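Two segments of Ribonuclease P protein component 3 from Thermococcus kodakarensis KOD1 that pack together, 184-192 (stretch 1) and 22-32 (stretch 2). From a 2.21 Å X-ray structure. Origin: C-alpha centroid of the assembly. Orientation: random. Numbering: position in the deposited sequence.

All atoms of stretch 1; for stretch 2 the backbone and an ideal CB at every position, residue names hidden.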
ATOM      1  N   GLU A 184      -0.144   2.899  15.773  1.00 55.21           N
ATOM      2  CA  GLU A 184      -0.371   1.890  14.736  1.00 55.67           C
ATOM      3  C   GLU A 184       0.912   1.427  14.023  1.00 54.86           C
ATOM      4  O   GLU A 184       0.860   0.526  13.187  1.00 54.68           O
ATOM      5  CB  GLU A 184      -1.373   2.420  13.707  1.00 56.66           C
ATOM      6  CG  GLU A 184      -2.723   2.785  14.306  1.00 58.41           C
ATOM      7  CD  GLU A 184      -3.741   3.210  13.268  1.00 61.50           C
ATOM      8  OE1 GLU A 184      -3.378   3.347  12.081  1.00 62.51           O
ATOM      9  OE2 GLU A 184      -4.916   3.411  13.640  1.00 65.60           O
ATOM     10  N   VAL A 185       2.052   2.035  14.349  1.00 51.56           N
ATOM     11  CA  VAL A 185       3.334   1.626  13.778  1.00 50.35           C
ATOM     12  C   VAL A 185       3.823   0.363  14.485  1.00 50.33           C
ATOM     13  O   VAL A 185       3.865   0.314  15.708  1.00 50.67           O
ATOM     14  CB  VAL A 185       4.401   2.735  13.924  1.00 50.29           C
ATOM     15  CG1 VAL A 185       5.711   2.332  13.265  1.00 49.98           C
ATOM     16  CG2 VAL A 185       3.902   4.040  13.314  1.00 52.25           C
ATOM     17  N   ARG A 186       4.193  -0.651  13.706  1.00 52.09           N
ATOM     18  CA  ARG A 186       4.734  -1.899  14.244  1.00 53.89           C
ATOM     19  C   ARG A 186       6.068  -2.208  13.566  1.00 50.72           C
ATOM     20  O   ARG A 186       6.289  -1.847  12.412  1.00 48.30           O
ATOM     21  CB  ARG A 186       3.765  -3.059  14.006  1.00 57.40           C
ATOM     22  CG  ARG A 186       2.360  -2.872  14.565  1.00 62.59           C
ATOM     23  CD  ARG A 186       2.255  -3.125  16.065  1.00 68.08           C
ATOM     24  NE  ARG A 186       1.992  -1.896  16.820  1.00 72.41           N
ATOM     25  CZ  ARG A 186       2.720  -1.438  17.841  1.00 79.77           C
ATOM     26  NH1 ARG A 186       2.364  -0.302  18.432  1.00 83.62           N
ATOM     27  NH2 ARG A 186       3.797  -2.093  18.286  1.00 81.67           N
ATOM     28  N   GLY A 187       6.948  -2.891  14.287  1.00 50.45           N
ATOM     29  CA  GLY A 187       8.286  -3.193  13.786  1.00 49.26           C
ATOM     30  C   GLY A 187       8.284  -4.244  12.691  1.00 49.40           C
ATOM     31  O   GLY A 187       7.276  -4.923  12.489  1.00 49.60           O
ATOM     32  N   PRO A 188       9.422  -4.396  11.983  1.00 48.93           N
ATOM     33  CA  PRO A 188       9.540  -5.365  10.891  1.00 48.85           C
ATOM     34  C   PRO A 188       9.110  -6.774  11.286  1.00 51.16           C
ATOM     35  O   PRO A 188       8.400  -7.429  10.531  1.00 49.98           O
ATOM     36  CB  PRO A 188      11.036  -5.351  10.558  1.00 49.35           C
ATOM     37  CG  PRO A 188      11.531  -4.032  11.027  1.00 50.17           C
ATOM     38  CD  PRO A 188      10.685  -3.668  12.215  1.00 49.38           C
ATOM     39  N   ARG A 189       9.531  -7.219  12.468  1.00 52.09           N
ATOM     40  CA  ARG A 189       9.223  -8.558  12.950  1.00 54.44           C
ATOM     41  C   ARG A 189       7.715  -8.773  13.112  1.00 51.70           C
ATOM     42  O   ARG A 189       7.206  -9.842  12.796  1.00 48.53           O
ATOM     43  CB  ARG A 189       9.957  -8.817  14.269  1.00 60.09           C
ATOM     44  CG  ARG A 189       9.947 -10.268  14.718  1.00 64.61           C
ATOM     45  CD  ARG A 189      10.859 -10.486  15.918  1.00 68.41           C
ATOM     46  NE  ARG A 189      12.261 -10.666  15.531  1.00 71.78           N
ATOM     47  CZ  ARG A 189      13.199  -9.714  15.524  1.00 74.71           C
ATOM     48  NH1 ARG A 189      12.926  -8.460  15.882  1.00 73.46           N
ATOM     49  NH2 ARG A 189      14.438 -10.024  15.155  1.00 75.52           N
ATOM     50  N   ASP A 190       7.007  -7.752  13.589  1.00 52.11           N
ATOM     51  CA  ASP A 190       5.551  -7.823  13.724  1.00 51.88           C
ATOM     52  C   ASP A 190       4.849  -7.782  12.372  1.00 50.38           C
ATOM     53  O   ASP A 190       3.847  -8.474  12.175  1.00 49.20           O
ATOM     54  CB  ASP A 190       5.014  -6.695  14.613  1.00 54.12           C
ATOM     55  CG  ASP A 190       5.316  -6.918  16.097  1.00 59.09           C
ATOM     56  OD1 ASP A 190       6.229  -7.728  16.400  1.00 61.82           O
ATOM     57  OD2 ASP A 190       4.644  -6.278  16.952  1.00 56.09           O
ATOM     58  N   LEU A 191       5.357  -6.973  11.445  1.00 45.85           N
ATOM     59  CA  LEU A 191       4.773  -6.910  10.105  1.00 44.54           C
ATOM     60  C   LEU A 191       4.943  -8.236   9.368  1.00 44.51           C
ATOM     61  O   LEU A 191       4.071  -8.636   8.608  1.00 45.37           O
ATOM     62  CB  LEU A 191       5.383  -5.762   9.295  1.00 43.83           C
ATOM     63  CG  LEU A 191       5.076  -4.333   9.760  1.00 41.93           C
ATOM     64  CD1 LEU A 191       5.658  -3.351   8.767  1.00 43.00           C
ATOM     65  CD2 LEU A 191       3.582  -4.090   9.922  1.00 42.18           C
ATOM     66  N   MET A 192       6.058  -8.917   9.609  1.00 45.76           N
ATOM     67  CA  MET A 192       6.301 -10.237   9.028  1.00 46.68           C
ATOM     68  C   MET A 192       5.408 -11.311   9.655  1.00 48.59           C
ATOM     69  O   MET A 192       5.061 -12.296   8.997  1.00 50.38           O
ATOM     70  CB  MET A 192       7.778 -10.618   9.167  1.00 47.24           C
ATOM     71  CG  MET A 192       8.688  -9.801   8.269  1.00 48.29           C
ATOM     72  SD  MET A 192      10.410 -10.337   8.258  1.00 53.67           S
ATOM     73  CE  MET A 192      10.872 -10.120   9.977  1.00 52.85           C
ATOM     74  N   UNK A  22       4.408  11.798  13.775  1.00 52.06           N
ATOM     75  CA  UNK A  22       4.996  11.060  14.894  1.00 56.34           C
ATOM     76  C   UNK A  22       5.229   9.590  14.548  1.00 53.27           C
ATOM     77  O   UNK A  22       6.197   8.985  15.003  1.00 53.81           O
ATOM     78  CB  UNK A  22       4.093  11.165  16.125  1.00 56.34           C
ATOM     79  N   UNK A  23       4.323   9.025  13.754  1.00 51.31           N
ATOM     80  CA  UNK A  23       4.463   7.657  13.264  1.00 49.73           C
ATOM     81  C   UNK A  23       5.717   7.527  12.399  1.00 46.14           C
ATOM     82  O   UNK A  23       6.466   6.559  12.520  1.00 42.90           O
ATOM     83  CB  UNK A  23       3.222   7.241  12.471  1.00 49.73           C
ATOM     84  N   UNK A  24       5.934   8.516  11.535  1.00 45.55           N
ATOM     85  CA  UNK A  24       7.098   8.548  10.658  1.00 45.51           C
ATOM     86  C   UNK A  24       8.411   8.617  11.445  1.00 44.31           C
ATOM     87  O   UNK A  24       9.321   7.833  11.192  1.00 42.86           O
ATOM     88  CB  UNK A  24       6.999   9.741   9.706  1.00 45.51           C
ATOM     89  N   UNK A  25       8.502   9.554  12.389  1.00 46.27           N
ATOM     90  CA  UNK A  25       9.710   9.701  13.213  1.00 47.83           C
ATOM     91  C   UNK A  25       9.987   8.445  14.041  1.00 48.16           C
ATOM     92  O   UNK A  25      11.146   8.076  14.253  1.00 51.10           O
ATOM     93  CB  UNK A  25       9.573  10.911  14.139  1.00 47.83           C
ATOM     94  N   UNK A  26       8.925   7.794  14.506  1.00 47.13           N
ATOM     95  CA  UNK A  26       9.051   6.557  15.271  1.00 47.17           C
ATOM     96  C   UNK A  26       9.523   5.399  14.396  1.00 46.66           C
ATOM     97  O   UNK A  26      10.460   4.686  14.752  1.00 44.99           O
ATOM     98  CB  UNK A  26       7.714   6.204  15.926  1.00 47.17           C
ATOM     99  N   UNK A  27       8.876   5.228  13.246  1.00 46.88           N
ATOM    100  CA  UNK A  27       9.218   4.156  12.305  1.00 48.77           C
ATOM    101  C   UNK A  27      10.635   4.263  11.734  1.00 49.73           C
ATOM    102  O   UNK A  27      11.228   3.248  11.362  1.00 45.72           O
ATOM    103  CB  UNK A  27       8.213   4.152  11.152  1.00 48.77           C
ATOM    104  N   UNK A  28      11.175   5.483  11.663  1.00 51.37           N
ATOM    105  CA  UNK A  28      12.522   5.698  11.114  1.00 52.67           C
ATOM    106  C   UNK A  28      13.640   4.990  11.904  1.00 51.65           C
ATOM    107  O   UNK A  28      14.715   4.732  11.361  1.00 50.04           O
ATOM    108  CB  UNK A  28      12.814   7.199  11.070  1.00 52.67           C
ATOM    109  N   UNK A  29      13.386   4.685  13.177  1.00 52.97           N
ATOM    110  CA  UNK A  29      14.316   3.887  13.984  1.00 54.13           C
ATOM    111  C   UNK A  29      14.287   2.407  13.608  1.00 51.57           C
ATOM    112  O   UNK A  29      15.324   1.749  13.597  1.00 49.92           O
ATOM    113  CB  UNK A  29      13.987   4.045  15.470  1.00 54.13           C
ATOM    114  N   UNK A  30      13.094   1.886  13.328  1.00 51.49           N
ATOM    115  CA  UNK A  30      12.911   0.447  13.108  1.00 50.86           C
ATOM    116  C   UNK A  30      13.114   0.015  11.651  1.00 49.52           C
ATOM    117  O   UNK A  30      13.423  -1.147  11.392  1.00 49.01           O
ATOM    118  CB  UNK A  30      11.508   0.038  13.562  1.00 50.86           C
ATOM    119  N   UNK A  31      12.912   0.935  10.708  1.00 47.74           N
ATOM    120  CA  UNK A  31      13.023   0.620   9.282  1.00 46.84           C
ATOM    121  C   UNK A  31      14.142   1.420   8.628  1.00 48.33           C
ATOM    122  O   UNK A  31      14.447   2.534   9.049  1.00 47.62           O
ATOM    123  CB  UNK A  31      11.698   0.896   8.569  1.00 46.84           C
ATOM    124  N   UNK A  32      14.741   0.839   7.595  1.00 48.87           N
ATOM    125  CA  UNK A  32      15.830   1.481   6.862  1.00 50.32           C
ATOM    126  C   UNK A  32      15.351   2.625   5.970  1.00 49.72           C
ATOM    127  O   UNK A  32      16.088   3.585   5.737  1.00 46.42           O
ATOM    128  CB  UNK A  32      16.563   0.442   6.011  1.00 50.32           C
TER

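Stretch 1 offers an apolar surface, built from Val185, Pro188 and Leu191, to the helix of stretch 2 and the residue that follows it; no hydrogen bond crosses between them.

At position 22 CA-to-CB points sideways, and the ideal CB has nothing of stretch 1 within 5.5 Å. Almost any helix-compatible residue would suit; it is Glu22, which makes no contact here.

Position 23 is much tighter. CA-to-CB points sideways, but the ideal CB lies 3.4 Å from Val185 CG2, so the visible atoms favour a small side chain, alanine or perhaps serine. Ala23 is found, its CB making an apolar contact with that methyl.

At 24 the bond points away, and 25 is out of reach; polar or charged residues would suit both. They are His24 and Glu25, neither touching stretch 1.

Position 26 points toward stretch 1, but its ideal CB is still 5.1 Å from Val185 CG2, leaving room for a medium or large apolar side chain. Leu26 occupies it, with chi1 t; its nearest approach is Leu26 CD2 to Val185 CB, 4.5 Å.

Position 27 lies one helical turn after 23. CA-to-CB is again sideways, yet the ideal CB lies 3.7 Å from Val185 CG1, and a small apolar residue fits without further adjustment. It is Ala27, so the two alanines meet different methyls of the same side chain.

Positions 28 and 29 are out of reach and open to polar residues. Ser28 turns back on its own helix, OG donating to Glu25 O at 2.6 Å; Asp29 makes no contact with stretch 1.

At 30 CA-to-CB points toward stretch 1, with the ideal CB 4.0 Å from Pro188 CD and 4.6 Å from Gly187 CA. A long apolar or aromatic side chain could run back along the loop toward Val185. Trp30 does so: with chi1 m, its indole passes Gly187 N (3.8 Å from CE3) and reaches Val185 CG1, 3.4 Å from CZ3.

At 31 the backbone is extended (phi/psi -117/150) and CA-to-CB points sideways, with no stretch 1 atom within 5.5 Å of the ideal CB. A small residue would leave the proline and Leu191 unmet by its side chain; a long apolar or aromatic one could reach them. Phe31 does, its end coming nearer than its CB: Pro188 CG sits over one ring face, 4.1 Å from the centroid in a CH-pi contact, while Leu191 CD1 approaches CZ at 3.5 Å.

Position 32 is out of reach and unconstrained; it is Asp32, whose OD1 is hydrogen-bonded elsewhere in the structure.

Stretch 2 (22-32) EAHELASDWFD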
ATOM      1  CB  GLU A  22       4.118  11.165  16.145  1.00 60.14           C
ATOM      2  CG  GLU A  22       4.044  12.565  16.734  1.00 62.98           C
ATOM      3  CD  GLU A  22       3.324  12.597  18.070  1.00 67.80           C
ATOM      4  OE1 GLU A  22       3.594  11.709  18.912  1.00 65.11           O
ATOM      5  OE2 GLU A  22       2.491  13.513  18.281  1.00 72.33           O
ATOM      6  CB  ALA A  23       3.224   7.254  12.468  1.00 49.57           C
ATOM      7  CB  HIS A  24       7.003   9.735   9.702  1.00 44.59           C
ATOM      8  CG  HIS A  24       8.047   9.729   8.631  1.00 45.69           C
ATOM      9  ND1 HIS A  24       7.786   9.310   7.343  1.00 46.87           N
ATOM     10  CD2 HIS A  24       9.351  10.091   8.654  1.00 45.14           C
ATOM     11  CE1 HIS A  24       8.885   9.419   6.621  1.00 46.49           C
ATOM     12  NE2 HIS A  24       9.850   9.883   7.394  1.00 45.21           N
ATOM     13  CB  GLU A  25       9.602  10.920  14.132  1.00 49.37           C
ATOM     14  CG  GLU A  25      10.926  11.344  14.785  1.00 51.46           C
ATOM     15  CD  GLU A  25      11.193  10.713  16.150  1.00 52.81           C
ATOM     16  OE1 GLU A  25      12.264  10.999  16.740  1.00 50.51           O
ATOM     17  OE2 GLU A  25      10.340   9.940  16.645  1.00 52.81           O
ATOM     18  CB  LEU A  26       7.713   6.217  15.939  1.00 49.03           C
ATOM     19  CG  LEU A  26       7.668   4.972  16.829  1.00 49.27           C
ATOM     20  CD1 LEU A  26       8.758   5.019  17.890  1.00 48.82           C
ATOM     21  CD2 LEU A  26       6.288   4.823  17.469  1.00 49.63           C
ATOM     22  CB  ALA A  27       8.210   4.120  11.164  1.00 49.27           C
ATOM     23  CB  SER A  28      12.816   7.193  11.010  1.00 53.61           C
ATOM     24  OG  SER A  28      12.804   7.808  12.292  1.00 59.51           O
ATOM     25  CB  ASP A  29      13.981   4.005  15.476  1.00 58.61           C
ATOM     26  CG  ASP A  29      14.346   5.350  16.067  1.00 62.16           C
ATOM     27  OD1 ASP A  29      15.089   6.129  15.436  1.00 68.51           O
ATOM     28  OD2 ASP A  29      13.888   5.622  17.195  1.00 67.17           O
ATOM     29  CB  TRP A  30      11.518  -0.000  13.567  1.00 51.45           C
ATOM     30  CG  TRP A  30      11.156   0.422  14.958  1.00 52.68           C
ATOM     31  CD1 TRP A  30      12.010   0.685  15.985  1.00 52.30           C
ATOM     32  CD2 TRP A  30       9.832   0.601  15.480  1.00 53.04           C
ATOM     33  NE1 TRP A  30      11.306   1.036  17.108  1.00 51.82           N
ATOM     34  CE2 TRP A  30       9.966   0.983  16.830  1.00 53.37           C
ATOM     35  CE3 TRP A  30       8.545   0.473  14.936  1.00 51.83           C
ATOM     36  CZ2 TRP A  30       8.858   1.248  17.650  1.00 54.92           C
ATOM     37  CZ3 TRP A  30       7.447   0.737  15.750  1.00 52.46           C
ATOM     38  CH2 TRP A  30       7.611   1.124  17.091  1.00 53.86           C
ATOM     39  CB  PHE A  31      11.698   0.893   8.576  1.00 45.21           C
ATOM     40  CG  PHE A  31      10.576   0.016   9.047  1.00 44.51           C
ATOM     41  CD1 PHE A  31       9.768   0.407  10.116  1.00 42.61           C
ATOM     42  CD2 PHE A  31      10.330  -1.211   8.435  1.00 43.17           C
ATOM     43  CE1 PHE A  31       8.735  -0.404  10.559  1.00 42.17           C
ATOM     44  CE2 PHE A  31       9.301  -2.029   8.878  1.00 44.16           C
ATOM     45  CZ  PHE A  31       8.501  -1.626   9.940  1.00 43.37           C
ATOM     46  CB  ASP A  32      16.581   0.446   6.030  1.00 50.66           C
ATOM     47  CG  ASP A  32      17.317  -0.556   6.890  1.00 51.63           C
ATOM     48  OD1 ASP A  32      16.658  -1.409   7.522  1.00 49.22           O
ATOM     49  OD2 ASP A  32      18.560  -0.478   6.943  1.00 54.13           O
TER
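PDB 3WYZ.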